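Local coordinates for protein aldehyde dehydrogenase (Bartonella henselae, PDB 3I44) that probably catalyses the oxidation of aldehydes to carboxylic acids with a nicotinamide cofactor, and binds a sodium ion, at residues D42-D47 with C54-L59; P48-A53 with M379-Y384; S110-A115 with A200-M205; L194-I199 with F221-G226. The protein carries 1 engineered substitution. All coordinates share one frame; numbering follows the deposited sequence.

Contact 1: residues D42-D47 with C54-L59. With NA (sodium ion), chain B.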
loop_
_atom_site.group_PDB
_atom_site.type_symbol
_atom_site.label_atom_id
_atom_site.label_comp_id
_atom_site.label_asym_id
_atom_site.label_seq_id
_atom_site.Cartn_x
_atom_site.Cartn_y
_atom_site.Cartn_z
ATOM N N ASP A 42 -15.367 -23.758 -22.132
ATOM C CA ASP A 42 -15.709 -24.737 -21.087
ATOM C C ASP A 42 -14.477 -25.191 -20.305
ATOM O O ASP A 42 -13.383 -25.336 -20.865
ATOM C CB ASP A 42 -16.384 -25.965 -21.682
ATOM C CG ASP A 42 -17.854 -25.739 -22.026
ATOM O OD1 ASP A 42 -18.324 -24.573 -21.965
ATOM O OD2 ASP A 42 -18.551 -26.745 -22.369
ATOM N N LEU A 43 -14.657 -25.391 -19.007
ATOM C CA LEU A 43 -13.607 -25.983 -18.185
ATOM C C LEU A 43 -14.276 -26.900 -17.185
ATOM O O LEU A 43 -15.272 -26.540 -16.542
ATOM C CB LEU A 43 -12.743 -24.908 -17.497
ATOM C CG LEU A 43 -11.585 -25.422 -16.617
ATOM C CD1 LEU A 43 -10.543 -26.202 -17.415
ATOM C CD2 LEU A 43 -10.914 -24.251 -15.886
ATOM N N TYR A 44 -13.769 -28.119 -17.097
ATOM C CA TYR A 44 -14.297 -29.056 -16.131
ATOM C C TYR A 44 -13.666 -28.727 -14.788
ATOM O O TYR A 44 -12.458 -28.432 -14.712
ATOM C CB TYR A 44 -13.974 -30.497 -16.521
ATOM C CG TYR A 44 -14.846 -31.012 -17.640
ATOM C CD1 TYR A 44 -16.226 -30.809 -17.617
ATOM C CD2 TYR A 44 -14.298 -31.706 -18.724
ATOM C CE1 TYR A 44 -17.043 -31.256 -18.637
ATOM C CE2 TYR A 44 -15.127 -32.184 -19.768
ATOM C CZ TYR A 44 -16.501 -31.951 -19.703
ATOM O OH TYR A 44 -17.367 -32.392 -20.691
ATOM N N VAL A 45 -14.492 -28.758 -13.750
ATOM C CA VAL A 45 -14.013 -28.741 -12.390
ATOM C C VAL A 45 -13.803 -30.195 -11.966
ATOM O O VAL A 45 -14.744 -30.979 -12.009
ATOM C CB VAL A 45 -15.026 -28.054 -11.449
ATOM C CG1 VAL A 45 -14.505 -28.025 -10.027
ATOM C CG2 VAL A 45 -15.327 -26.644 -11.941
ATOM N N ILE A 46 -12.578 -30.541 -11.548
ATOM C CA ILE A 46 -12.269 -31.898 -11.114
ATOM C C ILE A 46 -12.453 -32.078 -9.596
ATOM O O ILE A 46 -12.046 -31.221 -8.806
ATOM C CB ILE A 46 -10.823 -32.296 -11.515
ATOM C CG1 ILE A 46 -10.642 -32.244 -13.044
ATOM C CG2 ILE A 46 -10.445 -33.693 -10.999
ATOM C CD1 ILE A 46 -11.693 -33.007 -13.828
ATOM N N ASP A 47 -13.117 -33.172 -9.217
ATOM C CA ASP A 47 -13.151 -33.702 -7.861
ATOM C C ASP A 47 -11.855 -34.468 -7.624
ATOM O O ASP A 47 -11.677 -35.544 -8.214
ATOM C CB ASP A 47 -14.342 -34.641 -7.725
ATOM C CG ASP A 47 -14.484 -35.231 -6.321
ATOM O OD1 ASP A 47 -13.460 -35.355 -5.596
ATOM O OD2 ASP A 47 -15.641 -35.563 -5.950
ATOM N N CYS A 54 -16.781 -32.960 -11.897
ATOM C CA CYS A 54 -18.030 -32.808 -11.133
ATOM C C CYS A 54 -18.911 -31.673 -11.639
ATOM O O CYS A 54 -20.101 -31.578 -11.284
ATOM C CB CYS A 54 -17.755 -32.618 -9.633
ATOM S SG CYS A 54 -16.782 -31.125 -9.193
ATOM N N ALA A 55 -18.342 -30.817 -12.467
ATOM C CA ALA A 55 -19.094 -29.702 -13.015
ATOM C C ALA A 55 -18.374 -29.134 -14.197
ATOM O O ALA A 55 -17.184 -29.385 -14.409
ATOM C CB ALA A 55 -19.306 -28.591 -11.943
ATOM N N VAL A 56 -19.103 -28.355 -14.973
ATOM C CA VAL A 56 -18.514 -27.582 -16.047
ATOM C C VAL A 56 -18.793 -26.104 -15.810
ATOM O O VAL A 56 -19.919 -25.721 -15.489
ATOM C CB VAL A 56 -19.037 -28.036 -17.453
ATOM C CG1 VAL A 56 -20.563 -27.981 -17.538
ATOM C CG2 VAL A 56 -18.353 -27.191 -18.579
ATOM N N ILE A 57 -17.753 -25.284 -15.958
ATOM C CA ILE A 57 -17.866 -23.824 -15.865
ATOM C C ILE A 57 -17.366 -23.168 -17.142
ATOM O O ILE A 57 -16.781 -23.833 -18.000
ATOM C CB ILE A 57 -17.060 -23.253 -14.644
ATOM C CG1 ILE A 57 -15.575 -23.623 -14.731
ATOM C CG2 ILE A 57 -17.689 -23.733 -13.361
ATOM C CD1 ILE A 57 -14.654 -22.676 -13.951
ATOM N N SER A 58 -17.577 -21.859 -17.255
ATOM C CA SER A 58 -17.063 -21.070 -18.368
ATOM C C SER A 58 -15.890 -20.232 -17.898
ATOM O O SER A 58 -15.962 -19.642 -16.819
ATOM C CB SER A 58 -18.138 -20.135 -18.914
ATOM O OG SER A 58 -19.237 -20.851 -19.416
ATOM N N LEU A 59 -14.817 -20.191 -18.693
ATOM C CA LEU A 59 -13.720 -19.242 -18.517
ATOM C C LEU A 59 -14.076 -17.981 -19.276
ATOM O O LEU A 59 -14.199 -17.996 -20.509
ATOM C CB LEU A 59 -12.384 -19.823 -19.032
ATOM C CG LEU A 59 -11.842 -20.975 -18.181
ATOM C CD1 LEU A 59 -10.517 -21.577 -18.742
ATOM C CD2 LEU A 59 -11.660 -20.537 -16.704
HETATM NA NA NA B . -11.258 -28.884 -8.389
HETATM O O HOH W 1 -18.585 -21.936 -21.699
HETATM O O HOH W 2 -10.606 -28.559 -10.940
HETATM O O HOH W 3 -9.356 -29.562 -8.573
#
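Val45 and Ile57 meet through branches set by their first torsions. Val45 has CG1 anti to its backbone N (chi1 -179°), which turns CG2 toward Ile57, while chi1 of 58° in Ile57 holds CG1 between its own N and carbonyl carbon. The two side chains cross at about a right angle, with Val45 CG2 4.0 Å from Ile57 CG2, and beta-branched residues suit an extended strand. Val45 CG1 lies 3.9 Å from Cys54 SG, and Leu43 CD2 meets Leu59 CD2 at 3.9 Å. On the face of Tyr44 and Val56, Ala55 O sits in the plane of the tyrosine ring, at its edge near CD1. Water 1 donates to both Asp42 OD1 and Ser58 OG, and Asp42 also forms a salt bridge with Arg26. Backbone bonds join Leu43 with Ile57 in both directions; Val45 N gives to Ala55 O, and Cys54 N gives to Val45 O at 2.8 Å. Ile46 O, next along the strand, coordinates the sodium ion at 2.5 Å. Water 2, another ligand of that ion, accepts from Ile46 N. The arrangement is an antiparallel beta hairpin, whose strand 42-47 is outermost, within the chain, in a mixed four-stranded sheet.

Contact 2: residues P48-A53 with M379-Y384; sequences PSTEEA and MERGYY
Pro48 and Tyr383 join the turn of the 42-58 beta hairpin, which includes an ST turn at Thr50, to the loop between strands 367-370 and 388-391, where Tyr383 is the centre of an inverse gamma turn. Pro48 O receives the backbone N of Tyr383 at 3.1 Å, nearly in line with its carbonyl bond. Its compact ring meets the same tyrosine, with Pro48 CB 3.5 Å from Tyr383 CD2. Ser49 lies close to Gly382 by backbone; Gly382 has a positive phi (98°), a conformation suited to glycine, and its CA lies against the carbonyls of Pro48 and Ser49, where a side chain would collide with Ser49 O. The hydroxyl of Ser49 is engaged by Gly335 N. Thr50 accepts from Glu52 N through OG1, which closes the ST turn, and this side chain lies alongside Arg381, its CB 3.8 Å above the centre of one guanidinium face. Glu51 stretches out beyond CG, so that OE2 arrives at Gly382 N at 2.8 Å and accepts on its anti lone pair. Its other oxygen, OE1, takes a bond from water 4, which is also hydrogen-bonded to Tyr383 OH; the long side chain thus reaches the backbone directly and the tyrosine hydroxyl through water. Glu52, an exposed acid, makes a salt bridge with Arg381. The carboxylate and guanidinium planes stand 69° apart, and although Glu52 OE2 comes within 2.6 Å of Arg381 NH1 in the plane of the guanidinium edge, the hydrogen bond is bent and weak.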
loop_
_atom_site.group_PDB
_atom_site.type_symbol
_atom_site.label_atom_id
_atom_site.label_comp_id
_atom_site.label_asym_id
_atom_site.label_seq_id
_atom_site.Cartn_x
_atom_site.Cartn_y
_atom_site.Cartn_z
ATOM N N PRO A 48 -10.928 -33.915 -6.781
ATOM C CA PRO A 48 -9.607 -34.493 -6.613
ATOM C C PRO A 48 -9.583 -35.826 -5.850
ATOM O O PRO A 48 -8.551 -36.470 -5.826
ATOM C CB PRO A 48 -8.874 -33.439 -5.805
ATOM C CG PRO A 48 -9.958 -32.877 -4.923
ATOM C CD PRO A 48 -11.142 -32.800 -5.845
ATOM N N SER A 49 -10.698 -36.191 -5.223
ATOM C CA SER A 49 -10.801 -37.439 -4.498
ATOM C C SER A 49 -10.969 -38.602 -5.503
ATOM O O SER A 49 -10.558 -39.737 -5.210
ATOM C CB SER A 49 -11.961 -37.390 -3.475
ATOM O OG SER A 49 -11.643 -36.555 -2.341
ATOM N N THR A 50 -11.522 -38.293 -6.682
ATOM C CA THR A 50 -11.797 -39.288 -7.739
ATOM C C THR A 50 -11.081 -39.061 -9.088
ATOM O O THR A 50 -10.981 -39.989 -9.887
ATOM C CB THR A 50 -13.295 -39.328 -8.073
ATOM O OG1 THR A 50 -13.711 -38.028 -8.516
ATOM C CG2 THR A 50 -14.129 -39.767 -6.864
ATOM N N GLU A 51 -10.598 -37.853 -9.354
ATOM C CA GLU A 51 -10.063 -37.470 -10.679
ATOM C C GLU A 51 -11.135 -37.266 -11.749
ATOM O O GLU A 51 -10.811 -37.078 -12.913
ATOM C CB GLU A 51 -8.981 -38.437 -11.190
ATOM C CG GLU A 51 -7.863 -38.604 -10.216
ATOM C CD GLU A 51 -6.620 -39.304 -10.782
ATOM O OE1 GLU A 51 -6.186 -39.033 -11.924
ATOM O OE2 GLU A 51 -6.038 -40.095 -10.024
ATOM N N GLU A 52 -12.398 -37.251 -11.353
ATOM C CA GLU A 52 -13.505 -37.086 -12.295
ATOM C C GLU A 52 -14.093 -35.681 -12.262
ATOM O O GLU A 52 -14.076 -35.016 -11.215
ATOM C CB GLU A 52 -14.578 -38.115 -11.994
ATOM C CG GLU A 52 -14.150 -39.524 -12.467
ATOM C CD GLU A 52 -14.875 -40.663 -11.769
ATOM O OE1 GLU A 52 -15.908 -40.417 -11.092
ATOM O OE2 GLU A 52 -14.390 -41.817 -11.903
ATOM N N ALA A 53 -14.580 -35.237 -13.420
ATOM C CA ALA A 53 -15.286 -33.985 -13.559
ATOM C C ALA A 53 -16.590 -33.977 -12.738
ATOM O O ALA A 53 -17.405 -34.890 -12.862
ATOM C CB ALA A 53 -15.577 -33.707 -15.075
ATOM N N MET A 379 -4.659 -46.725 -2.381
ATOM C CA MET A 379 -5.396 -45.699 -3.121
ATOM C C MET A 379 -5.068 -45.881 -4.600
ATOM O O MET A 379 -3.906 -45.905 -4.969
ATOM C CB MET A 379 -4.958 -44.294 -2.682
ATOM C CG MET A 379 -4.875 -44.045 -1.166
ATOM S SD MET A 379 -6.407 -43.424 -0.511
ATOM C CE MET A 379 -7.194 -44.991 -0.116
ATOM N N GLU A 380 -6.087 -45.989 -5.439
ATOM C CA GLU A 380 -5.893 -46.300 -6.859
ATOM C C GLU A 380 -5.930 -45.030 -7.713
ATOM O O GLU A 380 -5.265 -44.942 -8.750
ATOM C CB GLU A 380 -6.974 -47.286 -7.323
ATOM N N ARG A 381 -6.712 -44.049 -7.253
ATOM C CA ARG A 381 -6.894 -42.782 -7.946
ATOM C C ARG A 381 -7.103 -41.656 -6.930
ATOM O O ARG A 381 -7.348 -41.907 -5.762
ATOM C CB ARG A 381 -8.103 -42.865 -8.849
ATOM C CG ARG A 381 -9.319 -43.237 -8.093
ATOM C CD ARG A 381 -10.505 -43.386 -8.983
ATOM N NE ARG A 381 -11.699 -43.405 -8.136
ATOM C CZ ARG A 381 -12.941 -43.172 -8.559
ATOM N NH1 ARG A 381 -13.175 -42.899 -9.843
ATOM N NH2 ARG A 381 -13.950 -43.207 -7.691
ATOM N N GLY A 382 -7.024 -40.428 -7.418
ATOM C CA GLY A 382 -7.079 -39.221 -6.586
ATOM C C GLY A 382 -5.684 -38.713 -6.308
ATOM O O GLY A 382 -4.718 -39.472 -6.333
ATOM N N TYR A 383 -5.577 -37.427 -6.005
ATOM C CA TYR A 383 -4.291 -36.772 -5.798
ATOM C C TYR A 383 -3.838 -36.897 -4.329
ATOM O O TYR A 383 -3.593 -35.901 -3.646
ATOM C CB TYR A 383 -4.394 -35.297 -6.240
ATOM C CG TYR A 383 -5.065 -35.144 -7.612
ATOM C CD1 TYR A 383 -4.612 -35.871 -8.728
ATOM C CD2 TYR A 383 -6.173 -34.320 -7.783
ATOM C CE1 TYR A 383 -5.264 -35.769 -9.978
ATOM C CE2 TYR A 383 -6.811 -34.212 -9.010
ATOM C CZ TYR A 383 -6.340 -34.930 -10.120
ATOM O OH TYR A 383 -6.997 -34.820 -11.340
ATOM N N TYR A 384 -3.685 -38.132 -3.866
ATOM C CA TYR A 384 -3.303 -38.390 -2.470
ATOM C C TYR A 384 -1.816 -38.378 -2.289
ATOM O O TYR A 384 -1.086 -39.099 -2.998
ATOM C CB TYR A 384 -3.858 -39.732 -2.016
ATOM C CG TYR A 384 -5.368 -39.746 -2.020
ATOM C CD1 TYR A 384 -6.086 -39.117 -1.007
ATOM C CD2 TYR A 384 -6.079 -40.388 -3.018
ATOM C CE1 TYR A 384 -7.468 -39.120 -0.998
ATOM C CE2 TYR A 384 -7.476 -40.386 -3.020
ATOM C CZ TYR A 384 -8.157 -39.752 -2.005
ATOM O OH TYR A 384 -9.523 -39.766 -1.997
HETATM O O HOH W 4 -6.081 -36.397 -13.155
#

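Contact 3: residues S110-A115 with A200-M205; sequences SMEMGA and APLSAM. With NA (sodium ion), chain B.
A buried carboxylate, that of Glu112, faces the amino-terminal end of helix 202-213 and gathers donors from two successive residues there. Glu112 has CG between its own N and carbonyl carbon (chi1 75°) and then runs extended, which carries the carboxylate to the helix start. Ser203 OG donates to Glu112 OE2 at 2.6 Å, on the syn lone pair, while Ser203 N reaches Glu112 OE1 at 3.1 Å from the syn side but 30° out of the carboxylate plane. Leu202 N adds a weak, strongly bent bond to Glu112 OE1. The chi1 of 48° in Ser203 holds OG close to its own N, and both can therefore address one carboxylate. Such donors at a helix amino terminus would tend to favour the ionised glutamate. Against this, Glu112 OE2 is only 3.2 Å from Ala200 O, an acceptor facing an acceptor. Small Ala200 lets the acid pass close, with Ala200 CB 3.6 Å from Glu112 CD. Nearby, the flexible Met111 brings CE to 3.8 Å from Leu202 CD1. The backbone O of Glu112 binds the sodium ion at 2.4 Å. The contact joins the carboxyl-terminal turn of helix 102-113 to the start of helix 202-213, with Pro174 of helix 174-188 touching both Glu112 and Ser203 and helix 117-141 packed against Met113.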
loop_
_atom_site.group_PDB
_atom_site.type_symbol
_atom_site.label_atom_id
_atom_site.label_comp_id
_atom_site.label_asym_id
_atom_site.label_seq_id
_atom_site.Cartn_x
_atom_site.Cartn_y
_atom_site.Cartn_z
ATOM N N SER A 110 -15.928 -29.667 -0.166
ATOM C CA SER A 110 -15.362 -31.019 -0.107
ATOM C C SER A 110 -15.187 -31.598 -1.522
ATOM O O SER A 110 -14.098 -32.062 -1.896
ATOM C CB SER A 110 -16.280 -31.932 0.714
ATOM O OG SER A 110 -15.682 -33.179 0.951
ATOM N N MET A 111 -16.255 -31.534 -2.302
ATOM C CA MET A 111 -16.236 -32.070 -3.670
ATOM C C MET A 111 -15.216 -31.428 -4.601
ATOM O O MET A 111 -14.500 -32.138 -5.291
ATOM C CB MET A 111 -17.626 -31.945 -4.314
ATOM C CG MET A 111 -17.661 -32.360 -5.774
ATOM S SD MET A 111 -19.370 -32.464 -6.399
ATOM C CE MET A 111 -19.730 -30.784 -6.809
ATOM N N GLU A 112 -15.169 -30.095 -4.628
ATOM C CA GLU A 112 -14.344 -29.331 -5.594
ATOM C C GLU A 112 -12.861 -29.238 -5.231
ATOM O O GLU A 112 -12.024 -29.140 -6.129
ATOM C CB GLU A 112 -14.934 -27.917 -5.805
ATOM C CG GLU A 112 -14.685 -26.953 -4.628
ATOM C CD GLU A 112 -15.303 -25.541 -4.792
ATOM O OE1 GLU A 112 -15.961 -25.297 -5.793
ATOM O OE2 GLU A 112 -15.064 -24.660 -3.924
ATOM N N MET A 113 -12.511 -29.265 -3.929
ATOM C CA MET A 113 -11.100 -29.169 -3.550
ATOM C C MET A 113 -10.583 -30.247 -2.602
ATOM O O MET A 113 -9.402 -30.270 -2.268
ATOM C CB MET A 113 -10.727 -27.734 -3.101
ATOM C CG MET A 113 -11.556 -27.123 -1.997
ATOM S SD MET A 113 -11.164 -27.906 -0.432
ATOM C CE MET A 113 -9.386 -27.586 -0.273
ATOM N N GLY A 114 -11.462 -31.146 -2.169
ATOM C CA GLY A 114 -11.054 -32.371 -1.491
ATOM C C GLY A 114 -11.086 -32.346 0.023
ATOM O O GLY A 114 -10.672 -33.343 0.648
ATOM N N ALA A 115 -11.546 -31.238 0.629
ATOM C CA ALA A 115 -11.598 -31.164 2.088
ATOM C C ALA A 115 -12.450 -32.288 2.682
ATOM O O ALA A 115 -13.611 -32.422 2.323
ATOM C CB ALA A 115 -12.114 -29.792 2.560
ATOM N N ALA A 200 -11.636 -24.362 -8.161
ATOM C CA ALA A 200 -12.616 -24.548 -7.059
ATOM C C ALA A 200 -13.613 -23.381 -7.003
ATOM O O ALA A 200 -13.658 -22.636 -6.010
ATOM C CB ALA A 200 -11.881 -24.673 -5.705
ATOM N N PRO A 201 -14.385 -23.171 -8.092
ATOM C CA PRO A 201 -15.241 -21.995 -8.211
ATOM C C PRO A 201 -16.645 -22.186 -7.659
ATOM O O PRO A 201 -17.379 -21.200 -7.481
ATOM C CB PRO A 201 -15.348 -21.827 -9.728
ATOM C CG PRO A 201 -15.413 -23.208 -10.200
ATOM C CD PRO A 201 -14.456 -24.000 -9.304
ATOM N N LEU A 202 -17.038 -23.429 -7.438
ATOM C CA LEU A 202 -18.421 -23.720 -7.115
ATOM C C LEU A 202 -18.855 -23.101 -5.771
ATOM O O LEU A 202 -19.975 -22.612 -5.648
ATOM C CB LEU A 202 -18.699 -25.225 -7.158
ATOM C CG LEU A 202 -18.449 -25.982 -8.481
ATOM C CD1 LEU A 202 -18.720 -27.461 -8.285
ATOM C CD2 LEU A 202 -19.258 -25.438 -9.673
ATOM N N SER A 203 -17.956 -23.078 -4.794
ATOM C CA SER A 203 -18.292 -22.531 -3.492
ATOM C C SER A 203 -18.639 -21.056 -3.628
ATOM O O SER A 203 -19.619 -20.614 -3.056
ATOM C CB SER A 203 -17.181 -22.776 -2.477
ATOM O OG SER A 203 -15.899 -22.436 -2.969
ATOM N N ALA A 204 -17.842 -20.326 -4.415
ATOM C CA ALA A 204 -18.074 -18.909 -4.738
ATOM C C ALA A 204 -19.371 -18.693 -5.487
ATOM O O ALA A 204 -20.101 -17.736 -5.248
ATOM C CB ALA A 204 -16.884 -18.330 -5.534
ATOM N N MET A 205 -19.679 -19.603 -6.394
ATOM C CA MET A 205 -20.950 -19.494 -7.136
ATOM C C MET A 205 -22.135 -19.681 -6.194
ATOM O O MET A 205 -23.135 -18.993 -6.309
ATOM C CB MET A 205 -20.976 -20.506 -8.293
ATOM C CG MET A 205 -19.900 -20.148 -9.304
ATOM S SD MET A 205 -19.797 -21.253 -10.700
ATOM C CE MET A 205 -21.277 -20.782 -11.624
HETATM NA NA NA B . -11.258 -28.884 -8.389
HETATM O O HOH W 3 -9.356 -29.562 -8.573
HETATM O O HOH W 2 -10.606 -28.559 -10.940
#

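Contact 4: residues L194-I199 with F221-G226; sequences LKPSEI and FNLING. With NA (sodium ion), chain B.
Leu194 and Leu223 pair in parallel within a beta-alpha-beta unit, strand 191-195, helix 202-213 and strand 221-223, consistent with the Rossmann-like cofactor domain of aldehyde dehydrogenases. Backbone bonds set the register: Leu194 N donates to Asn222 O at 2.8 Å, and Ile224 N returns a bond to Leu194 O at 3.1 Å. One residue on, Lys195 CA approaches Ile224 O in a CA-H...O contact.

Apolar contacts fill the face toward helix 202-213. Leu194 CD2 comes to the edge of the Phe221 ring, in its plane and 3.8 Å from CZ, so a slim methyl branch meets a broad ring without stacking. Pro196 crosses Leu223 at about a right angle, with CD 3.9 Å from Leu223 CG; the rigid proline suits the point where the strand ends. Ala204 of the helix touches both.

Polar bonds hold the loops that follow. Lys195 begins extended, then bends at chi3 (82°) and chi4, which brings NZ back to two carbonyls: Pro196 O at 2.7 Å and Gly226 O at 3.0 Å. It lies above both carbonyl planes, and Glu198 OE1 stands at long salt-bridge distance. Further along, Ile199 O is a ligand of the sodium ion. Water 5 ties the two loops together, donating to Pro196 O while accepting from Asn225 ND2 at 2.9 Å and from Gly226 N.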
loop_
_atom_site.group_PDB
_atom_site.type_symbol
_atom_site.label_atom_id
_atom_site.label_comp_id
_atom_site.label_asym_id
_atom_site.label_seq_id
_atom_site.Cartn_x
_atom_site.Cartn_y
_atom_site.Cartn_z
ATOM N N LEU A 194 -15.773 -10.223 -8.407
ATOM C CA LEU A 194 -15.038 -11.366 -7.879
ATOM C C LEU A 194 -14.743 -12.365 -9.008
ATOM O O LEU A 194 -15.653 -12.734 -9.780
ATOM C CB LEU A 194 -15.848 -12.056 -6.786
ATOM C CG LEU A 194 -15.343 -13.426 -6.270
ATOM C CD1 LEU A 194 -14.014 -13.283 -5.573
ATOM C CD2 LEU A 194 -16.373 -14.111 -5.365
ATOM N N LYS A 195 -13.482 -12.758 -9.123
ATOM C CA LYS A 195 -13.100 -13.921 -9.945
ATOM C C LYS A 195 -12.574 -15.004 -9.025
ATOM O O LYS A 195 -11.449 -14.891 -8.517
ATOM C CB LYS A 195 -12.013 -13.560 -10.970
ATOM C CG LYS A 195 -11.684 -14.728 -11.929
ATOM C CD LYS A 195 -10.259 -14.697 -12.455
ATOM C CE LYS A 195 -9.286 -15.306 -11.460
ATOM N NZ LYS A 195 -9.549 -16.754 -11.183
ATOM N N PRO A 196 -13.367 -16.076 -8.809
ATOM C CA PRO A 196 -12.798 -17.079 -7.909
ATOM C C PRO A 196 -11.833 -18.006 -8.632
ATOM O O PRO A 196 -11.574 -17.809 -9.822
ATOM C CB PRO A 196 -14.030 -17.843 -7.426
ATOM C CG PRO A 196 -14.990 -17.695 -8.525
ATOM C CD PRO A 196 -14.799 -16.322 -9.039
ATOM N N SER A 197 -11.301 -19.000 -7.916
ATOM C CA SER A 197 -10.366 -19.932 -8.512
ATOM C C SER A 197 -11.092 -20.850 -9.476
ATOM O O SER A 197 -12.154 -21.377 -9.164
ATOM C CB SER A 197 -9.667 -20.738 -7.451
ATOM O OG SER A 197 -8.932 -21.795 -8.057
ATOM N N GLU A 198 -10.511 -21.038 -10.648
ATOM C CA GLU A 198 -11.150 -21.837 -11.686
ATOM C C GLU A 198 -11.073 -23.331 -11.352
ATOM O O GLU A 198 -11.853 -24.109 -11.872
ATOM C CB GLU A 198 -10.571 -21.529 -13.089
ATOM C CG GLU A 198 -9.153 -22.025 -13.337
ATOM C CD GLU A 198 -8.062 -21.082 -12.863
ATOM O OE1 GLU A 198 -8.295 -20.182 -12.013
ATOM O OE2 GLU A 198 -6.941 -21.260 -13.351
ATOM N N ILE A 199 -10.178 -23.732 -10.448
ATOM C CA ILE A 199 -10.175 -25.126 -10.006
ATOM C C ILE A 199 -11.074 -25.400 -8.798
ATOM O O ILE A 199 -11.267 -26.565 -8.467
ATOM C CB ILE A 199 -8.755 -25.703 -9.815
ATOM C CG1 ILE A 199 -8.094 -25.191 -8.569
ATOM C CG2 ILE A 199 -7.825 -25.406 -11.080
ATOM C CD1 ILE A 199 -6.750 -25.894 -8.276
ATOM N N PHE A 221 -22.569 -6.803 -6.342
ATOM C CA PHE A 221 -21.685 -7.925 -6.363
ATOM C C PHE A 221 -21.806 -8.665 -7.691
ATOM O O PHE A 221 -22.898 -9.016 -8.100
ATOM C CB PHE A 221 -21.992 -8.874 -5.189
ATOM C CG PHE A 221 -21.258 -10.162 -5.272
ATOM C CD1 PHE A 221 -19.951 -10.270 -4.787
ATOM C CD2 PHE A 221 -21.843 -11.269 -5.903
ATOM C CE1 PHE A 221 -19.246 -11.463 -4.904
ATOM C CE2 PHE A 221 -21.162 -12.456 -6.026
ATOM C CZ PHE A 221 -19.858 -12.572 -5.517
ATOM N N ASN A 222 -20.664 -8.945 -8.327
ATOM C CA ASN A 222 -20.651 -9.643 -9.619
ATOM C C ASN A 222 -19.587 -10.731 -9.608
ATOM O O ASN A 222 -18.498 -10.540 -9.037
ATOM C CB ASN A 222 -20.379 -8.657 -10.773
ATOM C CG ASN A 222 -21.300 -7.479 -10.747
ATOM O OD1 ASN A 222 -22.387 -7.522 -11.324
ATOM N ND2 ASN A 222 -20.895 -6.403 -10.016
ATOM N N LEU A 223 -19.903 -11.876 -10.211
ATOM C CA LEU A 223 -18.998 -13.010 -10.259
ATOM C C LEU A 223 -18.803 -13.448 -11.710
ATOM O O LEU A 223 -19.787 -13.711 -12.424
ATOM C CB LEU A 223 -19.499 -14.184 -9.374
ATOM C CG LEU A 223 -18.600 -15.456 -9.346
ATOM C CD1 LEU A 223 -18.829 -16.309 -8.096
ATOM C CD2 LEU A 223 -18.826 -16.332 -10.584
ATOM N N ILE A 224 -17.547 -13.462 -12.139
ATOM C CA ILE A 224 -17.164 -14.054 -13.415
ATOM C C ILE A 224 -16.069 -15.080 -13.145
ATOM O O ILE A 224 -15.198 -14.853 -12.303
ATOM C CB ILE A 224 -16.664 -13.009 -14.459
ATOM C CG1 ILE A 224 -15.433 -12.253 -13.936
ATOM C CG2 ILE A 224 -17.802 -12.074 -14.848
ATOM C CD1 ILE A 224 -14.829 -11.263 -14.907
ATOM N N ASN A 225 -16.140 -16.229 -13.800
ATOM C CA ASN A 225 -15.060 -17.216 -13.720
ATOM C C ASN A 225 -14.023 -16.918 -14.783
ATOM O O ASN A 225 -14.285 -16.179 -15.750
ATOM C CB ASN A 225 -15.601 -18.642 -13.859
ATOM C CG ASN A 225 -16.365 -19.096 -12.630
ATOM O OD1 ASN A 225 -17.493 -19.593 -12.717
ATOM N ND2 ASN A 225 -15.768 -18.890 -11.469
ATOM N N GLY A 226 -12.813 -17.438 -14.581
ATOM C CA GLY A 226 -11.751 -17.180 -15.523
ATOM C C GLY A 226 -10.443 -17.569 -14.916
ATOM O O GLY A 226 -10.415 -18.005 -13.756
HETATM NA NA NA B . -11.258 -28.884 -8.389
HETATM O O HOH W 5 -12.964 -18.942 -12.033
HETATM O O HOH W 3 -9.356 -29.562 -8.573
HETATM O O HOH W 2 -10.606 -28.559 -10.940
#

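How the contacts relate
Contacts 3 and 4 are buried and share the unit around helix 202-213, whereas contacts 1 and 2 are partly buried and meet on strand 52-58 of the hairpin. Their chemistry follows: strand pairing governs contact 1 and opens contact 4, exposed acid-arginine pairing marks contact 2, and an enclosed carboxylate at a helix start marks contact 3. The sodium ion draws one backbone carbonyl from each of contacts 1, 3 and 4, joining segments far apart in sequence, and the same two waters complete its surroundings. Pro48 of contact 2 packs on the Met111 to Gly114 backbone of contact 3, while contacts 2 and 4 do not touch.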